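Local coordinates for protein 2''-aminoglycoside nucleotidyltransferase (Klebsiella pneumoniae, PDB 4WQK) that confers resistance to gentamicin, kanamycin and tobramycin by transferring a nucleotide, with magnesium, to the 2''-hydroxyl of the drug, at residues A[127-138]-A[165-176]. Sequence-based numbering, arbitrary orientation. Where two conformers were deposited one is given.
Sequences EAIIWDYFYYAD and VEVLRAAFRSRY
Helical segments 127-138 and 165-176 pack through Trp-131, Phe-134, Leu-168 and Phe-172 at a crossing angle of -50°, their axes 10.3 Å apart at closest approach. The packing is knobs-into-holes and belongs to the C-terminal domain. Trp-131, Phe-134, Tyr-135, Phe-172 and Tyr-176 form an aromatic cluster.

Phe-172 is the central knob, held among Phe-134, Trp-131, Tyr-135 and Asp-138. Its CG lies anti to the backbone N (chi1 -178°), which sends the ring across to the other helix. Phe-134 CB sits over one face, 3.4 Å from the ring centroid. Tyr-176 CD2 covers the opposite face. The edge of Phe-172 meets the face of Trp-131 in a T-shaped pair, and also the face of Tyr-135.

Leu-168 CG meets the indole edge of Trp-131 at CE3, 3.8 Å away. Trp-131 CZ2 lies over one guanidinium face of Arg-175, 3.6 Å from NH2, the planes tilted 45° apart. Arg-169 CG packs over a face of Phe-134. Toward the N-terminal ends, Ile-130 CD1 touches Val-165 CG2 at 3.9 Å.

Arg-175 NH1 hydrogen-bonds to Glu-102 O, and Tyr-176 OH to Glu-102 OE2. Tyr-135, about 7 Å from kanamycin-binding Ala-101 between side chains, shares a 2.7 Å hydrogen bond from its OH with Tyr-176 OH.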
ATOM      1  N   GLU A 127      -0.689  -2.968  10.423  1.00 15.66           N
ATOM      2  CA  GLU A 127      -1.861  -3.854  10.514  1.00 14.79           C
ATOM      3  C   GLU A 127      -2.541  -3.992   9.149  1.00 14.75           C
ATOM      4  O   GLU A 127      -2.972  -5.100   8.790  1.00 16.48           O
ATOM      5  CB  GLU A 127      -2.833  -3.297  11.566  1.00 15.46           C
ATOM      6  CG  GLU A 127      -2.315  -3.391  12.973  1.00 18.51           C
ATOM      7  CD  GLU A 127      -1.391  -2.196  13.402  1.00 24.53           C
ATOM      8  OE1 GLU A 127      -0.899  -1.330  12.599  1.00 27.89           O
ATOM      9  OE2 GLU A 127      -1.129  -2.126  14.621  1.00 30.36           O
ATOM     10  N   ALA A 128      -2.651  -2.895   8.395  1.00 14.20           N
ATOM     11  CA  ALA A 128      -3.224  -2.956   7.053  1.00 14.49           C
ATOM     12  C   ALA A 128      -2.385  -3.774   6.094  1.00 15.32           C
ATOM     13  O   ALA A 128      -2.922  -4.525   5.270  1.00 16.73           O
ATOM     14  CB  ALA A 128      -3.436  -1.522   6.489  1.00 16.40           C
ATOM     15  N   ILE A 129      -1.070  -3.608   6.188  1.00 14.68           N
ATOM     16  CA  ILE A 129      -0.140  -4.362   5.348  1.00 15.25           C
ATOM     17  C   ILE A 129      -0.308  -5.859   5.597  1.00 15.04           C
ATOM     18  O   ILE A 129      -0.458  -6.687   4.664  1.00 16.97           O
ATOM     19  CB  ILE A 129       1.304  -3.905   5.621  1.00 14.92           C
ATOM     20  CG1 ILE A 129       1.487  -2.473   5.138  1.00 16.93           C
ATOM     21  CG2 ILE A 129       2.340  -4.848   4.993  1.00 17.62           C
ATOM     22  CD1 ILE A 129       2.811  -1.837   5.632  1.00 17.22           C
ATOM     23  N   ILE A 130      -0.348  -6.236   6.865  1.00 15.15           N
ATOM     24  CA  ILE A 130      -0.436  -7.645   7.235  1.00 15.88           C
ATOM     25  C   ILE A 130      -1.837  -8.208   6.911  1.00 15.43           C
ATOM     26  O   ILE A 130      -1.959  -9.340   6.426  1.00 16.04           O
ATOM     27  CB  ILE A 130      -0.088  -7.795   8.724  1.00 17.21           C
ATOM     28  CG1 ILE A 130       1.395  -7.503   8.892  1.00 19.12           C
ATOM     29  CG2 ILE A 130      -0.428  -9.202   9.246  1.00 21.17           C
ATOM     30  CD1 ILE A 130       1.811  -7.324  10.299  1.00 25.79           C
ATOM     31  N   TRP A 131      -2.895  -7.422   7.139  1.00 15.84           N
ATOM     32  CA  TRP A 131      -4.243  -7.822   6.793  1.00 14.70           C
ATOM     33  C   TRP A 131      -4.355  -8.276   5.327  1.00 16.65           C
ATOM     34  O   TRP A 131      -5.032  -9.257   5.035  1.00 17.98           O
ATOM     35  CB  TRP A 131      -5.183  -6.646   7.047  1.00 16.02           C
ATOM     36  CG  TRP A 131      -6.652  -6.913   7.059  1.00 17.91           C
ATOM     37  CD1 TRP A 131      -7.553  -6.613   6.057  1.00 18.76           C
ATOM     38  CD2 TRP A 131      -7.423  -7.440   8.146  1.00 16.75           C
ATOM     39  NE1 TRP A 131      -8.828  -6.920   6.464  1.00 19.20           N
ATOM     40  CE2 TRP A 131      -8.782  -7.462   7.729  1.00 18.00           C
ATOM     41  CE3 TRP A 131      -7.108  -7.928   9.428  1.00 17.80           C
ATOM     42  CZ2 TRP A 131      -9.802  -7.911   8.561  1.00 19.18           C
ATOM     43  CZ3 TRP A 131      -8.107  -8.376  10.237  1.00 17.32           C
ATOM     44  CH2 TRP A 131      -9.461  -8.360   9.813  1.00 18.65           C
ATOM     45  N   ASP A 132      -3.703  -7.553   4.414  1.00 16.98           N
ATOM     46  CA  ASP A 132      -3.777  -7.949   3.003  1.00 19.20           C
ATOM     47  C   ASP A 132      -3.143  -9.290   2.741  1.00 19.97           C
ATOM     48  O   ASP A 132      -3.564 -10.023   1.835  1.00 21.58           O
ATOM     49  CB  ASP A 132      -3.113  -6.900   2.108  1.00 24.02           C
ATOM     50  CG  ASP A 132      -4.134  -6.050   1.391  1.00 33.40           C
ATOM     51  OD1 ASP A 132      -5.344  -6.366   1.490  1.00 32.20           O
ATOM     52  OD2 ASP A 132      -3.744  -5.051   0.763  1.00 43.03           O
ATOM     53  N   TYR A 133      -2.091  -9.645   3.485  1.00 19.52           N
ATOM     54  CA  TYR A 133      -1.546 -10.981   3.346  1.00 20.42           C
ATOM     55  C   TYR A 133      -2.540 -12.062   3.776  1.00 19.69           C
ATOM     56  O   TYR A 133      -2.500 -13.176   3.287  1.00 21.97           O
ATOM     57  CB  TYR A 133      -0.259 -11.179   4.156  1.00 19.34           C
ATOM     58  CG  TYR A 133       0.947 -10.524   3.538  1.00 18.16           C
ATOM     59  CD1 TYR A 133       1.659 -11.136   2.522  1.00 21.13           C
ATOM     60  CD2 TYR A 133       1.375  -9.286   3.993  1.00 21.40           C
ATOM     61  CE1 TYR A 133       2.786 -10.492   1.952  1.00 25.01           C
ATOM     62  CE2 TYR A 133       2.484  -8.652   3.452  1.00 25.87           C
ATOM     63  CZ  TYR A 133       3.175  -9.256   2.438  1.00 21.79           C
ATOM     64  OH  TYR A 133       4.263  -8.578   1.927  1.00 25.54           O
ATOM     65  N   PHE A 134      -3.449 -11.736   4.691  1.00 20.76           N
ATOM     66  CA  PHE A 134      -4.440 -12.711   5.090  1.00 20.86           C
ATOM     67  C   PHE A 134      -5.396 -13.032   3.937  1.00 19.25           C
ATOM     68  O   PHE A 134      -5.764 -14.196   3.732  1.00 23.19           O
ATOM     69  CB  PHE A 134      -5.230 -12.239   6.327  1.00 20.92           C
ATOM     70  CG  PHE A 134      -4.367 -12.018   7.555  1.00 18.01           C
ATOM     71  CD1 PHE A 134      -3.145 -12.676   7.721  1.00 23.44           C
ATOM     72  CD2 PHE A 134      -4.816 -11.161   8.555  1.00 18.35           C
ATOM     73  CE1 PHE A 134      -2.372 -12.456   8.882  1.00 22.53           C
ATOM     74  CE2 PHE A 134      -4.042 -10.945   9.714  1.00 19.65           C
ATOM     75  CZ  PHE A 134      -2.843 -11.613   9.870  1.00 18.66           C
ATOM     76  N   TYR A 135      -5.779 -12.010   3.167  1.00 20.03           N
ATOM     77  CA  TYR A 135      -6.573 -12.302   1.961  1.00 21.94           C
ATOM     78  C   TYR A 135      -5.801 -13.177   0.983  1.00 20.62           C
ATOM     79  O   TYR A 135      -6.368 -14.109   0.387  1.00 23.72           O
ATOM     80  CB  TYR A 135      -6.992 -11.029   1.242  1.00 22.20           C
ATOM     81  CG  TYR A 135      -7.953 -10.132   1.971  1.00 20.12           C
ATOM     82  CD1 TYR A 135      -9.255 -10.555   2.258  1.00 21.55           C
ATOM     83  CD2 TYR A 135      -7.565  -8.873   2.347  1.00 20.91           C
ATOM     84  CE1 TYR A 135     -10.150  -9.683   2.917  1.00 19.58           C
ATOM     85  CE2 TYR A 135      -8.425  -8.009   2.980  1.00 21.12           C
ATOM     86  CZ  TYR A 135      -9.708  -8.431   3.295  1.00 20.51           C
ATOM     87  OH  TYR A 135     -10.579  -7.549   3.942  1.00 23.63           O
ATOM     88  N   TYR A 136      -4.518 -12.866   0.811  1.00 20.64           N
ATOM     89  CA  TYR A 136      -3.662 -13.625  -0.083  1.00 21.72           C
ATOM     90  C   TYR A 136      -3.592 -15.095   0.361  1.00 23.12           C
ATOM     91  O   TYR A 136      -3.623 -16.011  -0.482  1.00 25.54           O
ATOM     92  CB  TYR A 136      -2.280 -12.938  -0.138  1.00 21.52           C
ATOM     93  CG  TYR A 136      -1.314 -13.568  -1.115  1.00 27.65           C
ATOM     94  CD1 TYR A 136      -1.729 -13.957  -2.381  1.00 26.25           C
ATOM     95  CD2 TYR A 136       0.009 -13.780  -0.769  1.00 28.58           C
ATOM     96  CE1 TYR A 136      -0.836 -14.521  -3.286  1.00 29.74           C
ATOM     97  CE2 TYR A 136       0.909 -14.358  -1.662  1.00 30.09           C
ATOM     98  CZ  TYR A 136       0.478 -14.733  -2.916  1.00 28.78           C
ATOM     99  OH  TYR A 136       1.352 -15.317  -3.815  1.00 28.86           O
ATOM    100  N   ALA A 137      -3.540 -15.355   1.668  1.00 23.20           N
ATOM    101  CA  ALA A 137      -3.473 -16.735   2.154  1.00 25.69           C
ATOM    102  C   ALA A 137      -4.748 -17.527   1.832  1.00 26.26           C
ATOM    103  O   ALA A 137      -4.707 -18.752   1.659  1.00 30.47           O
ATOM    104  CB  ALA A 137      -3.204 -16.769   3.650  1.00 26.57           C
ATOM    105  N   ASP A 138      -5.895 -16.855   1.745  1.00 36.44           N
ATOM    106  CA  ASP A 138      -7.114 -17.576   1.345  1.00 39.71           C
ATOM    107  C   ASP A 138      -7.135 -17.892  -0.153  1.00 40.09           C
ATOM    108  O   ASP A 138      -7.774 -18.855  -0.608  1.00 43.51           O
ATOM    109  CB  ASP A 138      -8.365 -16.787   1.720  1.00 45.65           C
ATOM    110  CG  ASP A 138      -8.662 -16.848   3.199  1.00 53.02           C
ATOM    111  OD1 ASP A 138      -8.025 -17.664   3.895  1.00 55.58           O
ATOM    112  OD2 ASP A 138      -9.544 -16.100   3.663  1.00 55.79           O
ATOM    113  N   VAL A 165       0.359  -9.744  15.659  1.00 17.37           N
ATOM    114  CA  VAL A 165      -0.008 -10.503  14.475  1.00 17.61           C
ATOM    115  C   VAL A 165      -1.002 -11.666  14.785  1.00 20.07           C
ATOM    116  O   VAL A 165      -1.977 -11.874  14.043  1.00 20.19           O
ATOM    117  CB  VAL A 165       1.248 -11.065  13.778  1.00 20.00           C
ATOM    118  CG1 VAL A 165       0.827 -11.991  12.620  1.00 23.70           C
ATOM    119  CG2 VAL A 165       2.067  -9.902  13.244  1.00 21.46           C
ATOM    120  N   GLU A 166      -0.771 -12.417  15.863  1.00 19.41           N
ATOM    121  CA  GLU A 166      -1.662 -13.509  16.221  1.00 19.34           C
ATOM    122  C   GLU A 166      -3.068 -12.993  16.487  1.00 18.20           C
ATOM    123  O   GLU A 166      -4.037 -13.604  16.066  1.00 19.25           O
ATOM    124  CB  GLU A 166      -1.118 -14.266  17.446  1.00 24.33           C
ATOM    125  CG  GLU A 166      -1.694 -15.681  17.682  1.00 38.83           C
ATOM    126  CD  GLU A 166      -1.277 -16.242  19.041  1.00 44.26           C
ATOM    127  OE1 GLU A 166      -0.298 -15.713  19.612  1.00 59.54           O
ATOM    128  OE2 GLU A 166      -1.908 -17.203  19.540  1.00 64.33           O
ATOM    129  N   VAL A 167      -3.166 -11.883  17.195  1.00 19.88           N
ATOM    130  CA  VAL A 167      -4.475 -11.332  17.476  1.00 19.30           C
ATOM    131  C   VAL A 167      -5.169 -10.850  16.181  1.00 18.68           C
ATOM    132  O   VAL A 167      -6.368 -11.082  15.981  1.00 18.67           O
ATOM    133  CB  VAL A 167      -4.363 -10.195  18.528  1.00 22.93           C
ATOM    134  CG1 VAL A 167      -5.696  -9.576  18.744  1.00 25.52           C
ATOM    135  CG2 VAL A 167      -3.829 -10.757  19.876  1.00 26.56           C
ATOM    136  N   LEU A 168      -4.432 -10.189  15.292  1.00 16.28           N
ATOM    137  CA  LEU A 168      -4.992  -9.746  14.015  1.00 18.61           C
ATOM    138  C   LEU A 168      -5.459 -10.906  13.156  1.00 16.25           C
ATOM    139  O   LEU A 168      -6.530 -10.845  12.556  1.00 18.10           O
ATOM    140  CB  LEU A 168      -3.946  -8.936  13.239  1.00 22.19           C
ATOM    141  CG  LEU A 168      -4.523  -7.998  12.177  1.00 25.11           C
ATOM    142  CD1 LEU A 168      -5.319  -6.877  12.804  1.00 26.63           C
ATOM    143  CD2 LEU A 168      -3.346  -7.441  11.348  1.00 25.39           C
ATOM    144  N   ARG A 169      -4.662 -11.970  13.086  1.00 14.64           N
ATOM    145  CA  ARG A 169      -5.024 -13.158  12.298  1.00 15.88           C
ATOM    146  C   ARG A 169      -6.340 -13.749  12.843  1.00 16.50           C
ATOM    147  O   ARG A 169      -7.198 -14.196  12.090  1.00 18.45           O
ATOM    148  CB  ARG A 169      -3.919 -14.218  12.314  1.00 20.07           C
ATOM    149  CG  ARG A 169      -4.064 -15.258  11.223  1.00 25.65           C
ATOM    150  CD  ARG A 169      -2.948 -16.321  11.328  1.00 42.42           C
ATOM    151  NE  ARG A 169      -1.677 -15.726  11.756  1.00 57.22           N
ATOM    152  CZ  ARG A 169      -0.931 -16.159  12.778  1.00 63.73           C
ATOM    153  NH1 ARG A 169      -1.305 -17.229  13.489  1.00 59.76           N
ATOM    154  NH2 ARG A 169       0.202 -15.522  13.087  1.00 51.67           N
ATOM    155  N   ALA A 170      -6.467 -13.802  14.174  1.00 16.97           N
ATOM    156  CA  ALA A 170      -7.656 -14.343  14.795  1.00 18.50           C
ATOM    157  C   ALA A 170      -8.884 -13.475  14.472  1.00 18.23           C
ATOM    158  O   ALA A 170      -9.975 -13.975  14.242  1.00 19.22           O
ATOM    159  CB  ALA A 170      -7.439 -14.483  16.316  1.00 19.88           C
ATOM    160  N   ALA A 171      -8.673 -12.165  14.452  1.00 17.17           N
ATOM    161  CA  ALA A 171      -9.770 -11.255  14.120  1.00 17.26           C
ATOM    162  C   ALA A 171     -10.196 -11.431  12.666  1.00 16.57           C
ATOM    163  O   ALA A 171     -11.394 -11.389  12.383  1.00 17.42           O
ATOM    164  CB  ALA A 171      -9.355  -9.765  14.387  1.00 18.25           C
ATOM    165  N   PHE A 172      -9.233 -11.632  11.769  1.00 16.19           N
ATOM    166  CA  PHE A 172      -9.537 -11.907  10.370  1.00 14.97           C
ATOM    167  C   PHE A 172     -10.352 -13.200  10.246  1.00 16.86           C
ATOM    168  O   PHE A 172     -11.382 -13.245   9.552  1.00 18.67           O
ATOM    169  CB  PHE A 172      -8.233 -11.946   9.564  1.00 17.27           C
ATOM    170  CG  PHE A 172      -8.436 -12.172   8.071  1.00 16.88           C
ATOM    171  CD1 PHE A 172      -8.577 -13.444   7.532  1.00 18.77           C
ATOM    172  CD2 PHE A 172      -8.428 -11.054   7.219  1.00 17.51           C
ATOM    173  CE1 PHE A 172      -8.764 -13.641   6.174  1.00 18.98           C
ATOM    174  CE2 PHE A 172      -8.601 -11.238   5.848  1.00 18.64           C
ATOM    175  CZ  PHE A 172      -8.765 -12.514   5.327  1.00 19.80           C
ATOM    176  N   ARG A 173      -9.910 -14.254  10.931  1.00 17.21           N
ATOM    177  CA  ARG A 173     -10.660 -15.505  10.866  1.00 19.78           C
ATOM    178  C   ARG A 173     -12.089 -15.302  11.364  1.00 20.38           C
ATOM    179  O   ARG A 173     -13.039 -15.854  10.794  1.00 22.07           O
ATOM    180  CB  ARG A 173      -9.983 -16.615  11.675  1.00 24.15           C
ATOM    181  CG  ARG A 173      -8.595 -17.007  11.196  1.00 32.64           C
ATOM    182  CD  ARG A 173      -8.573 -17.784   9.893  1.00 51.99           C
ATOM    183  NE  ARG A 173      -7.203 -18.188   9.552  1.00 59.63           N
ATOM    184  CZ  ARG A 173      -6.266 -17.368   9.073  1.00 60.91           C
ATOM    185  NH1 ARG A 173      -5.060 -17.838   8.797  1.00 68.60           N
ATOM    186  NH2 ARG A 173      -6.522 -16.077   8.887  1.00 61.87           N
ATOM    187  N   SER A 174     -12.278 -14.521  12.427  1.00 20.24           N
ATOM    188  CA  SER A 174     -13.611 -14.313  12.958  0.61 21.84           C
ATOM    189  C   SER A 174     -14.460 -13.453  11.995  1.00 21.50           C
ATOM    190  O   SER A 174     -15.662 -13.689  11.825  1.00 24.26           O
ATOM    191  CB  SER A 174     -13.507 -13.669  14.339  0.61 22.48           C
ATOM    192  OG  SER A 174     -14.761 -13.633  14.945  0.61 24.59           O
ATOM    193  N   ARG A 175     -13.824 -12.469  11.377  1.00 19.78           N
ATOM    194  CA  ARG A 175     -14.501 -11.607  10.421  1.00 21.40           C
ATOM    195  C   ARG A 175     -15.083 -12.412   9.265  1.00 22.81           C
ATOM    196  O   ARG A 175     -16.220 -12.179   8.878  1.00 25.96           O
ATOM    197  CB  ARG A 175     -13.550 -10.530   9.871  1.00 19.86           C
ATOM    198  CG  ARG A 175     -14.156  -9.665   8.722  1.00 19.96           C
ATOM    199  CD  ARG A 175     -15.069  -8.592   9.258  1.00 20.72           C
ATOM    200  NE  ARG A 175     -14.146  -7.590   9.788  1.00 24.80           N
ATOM    201  CZ  ARG A 175     -13.389  -6.787   9.028  1.00 25.17           C
ATOM    202  NH1 ARG A 175     -13.447  -6.805   7.693  1.00 26.34           N
ATOM    203  NH2 ARG A 175     -12.598  -5.920   9.632  1.00 21.53           N
ATOM    204  N   TYR A 176     -14.306 -13.351   8.739  1.00 22.15           N
ATOM    205  CA  TYR A 176     -14.685 -14.041   7.509  1.00 27.66           C
ATOM    206  C   TYR A 176     -15.081 -15.499   7.727  1.00 35.32           C
ATOM    207  O   TYR A 176     -15.300 -16.236   6.756  1.00 34.19           O
ATOM    208  CB  TYR A 176     -13.555 -13.922   6.494  1.00 23.73           C
ATOM    209  CG  TYR A 176     -13.366 -12.472   6.040  1.00 21.98           C
ATOM    210  CD1 TYR A 176     -14.394 -11.823   5.340  1.00 22.51           C
ATOM    211  CD2 TYR A 176     -12.217 -11.754   6.348  1.00 19.15           C
ATOM    212  CE1 TYR A 176     -14.254 -10.519   4.936  1.00 23.30           C
ATOM    213  CE2 TYR A 176     -12.044 -10.445   5.932  1.00 20.84           C
ATOM    214  CZ  TYR A 176     -13.069  -9.828   5.221  1.00 23.00           C
ATOM    215  OH  TYR A 176     -12.884  -8.506   4.844  1.00 24.94           O
TER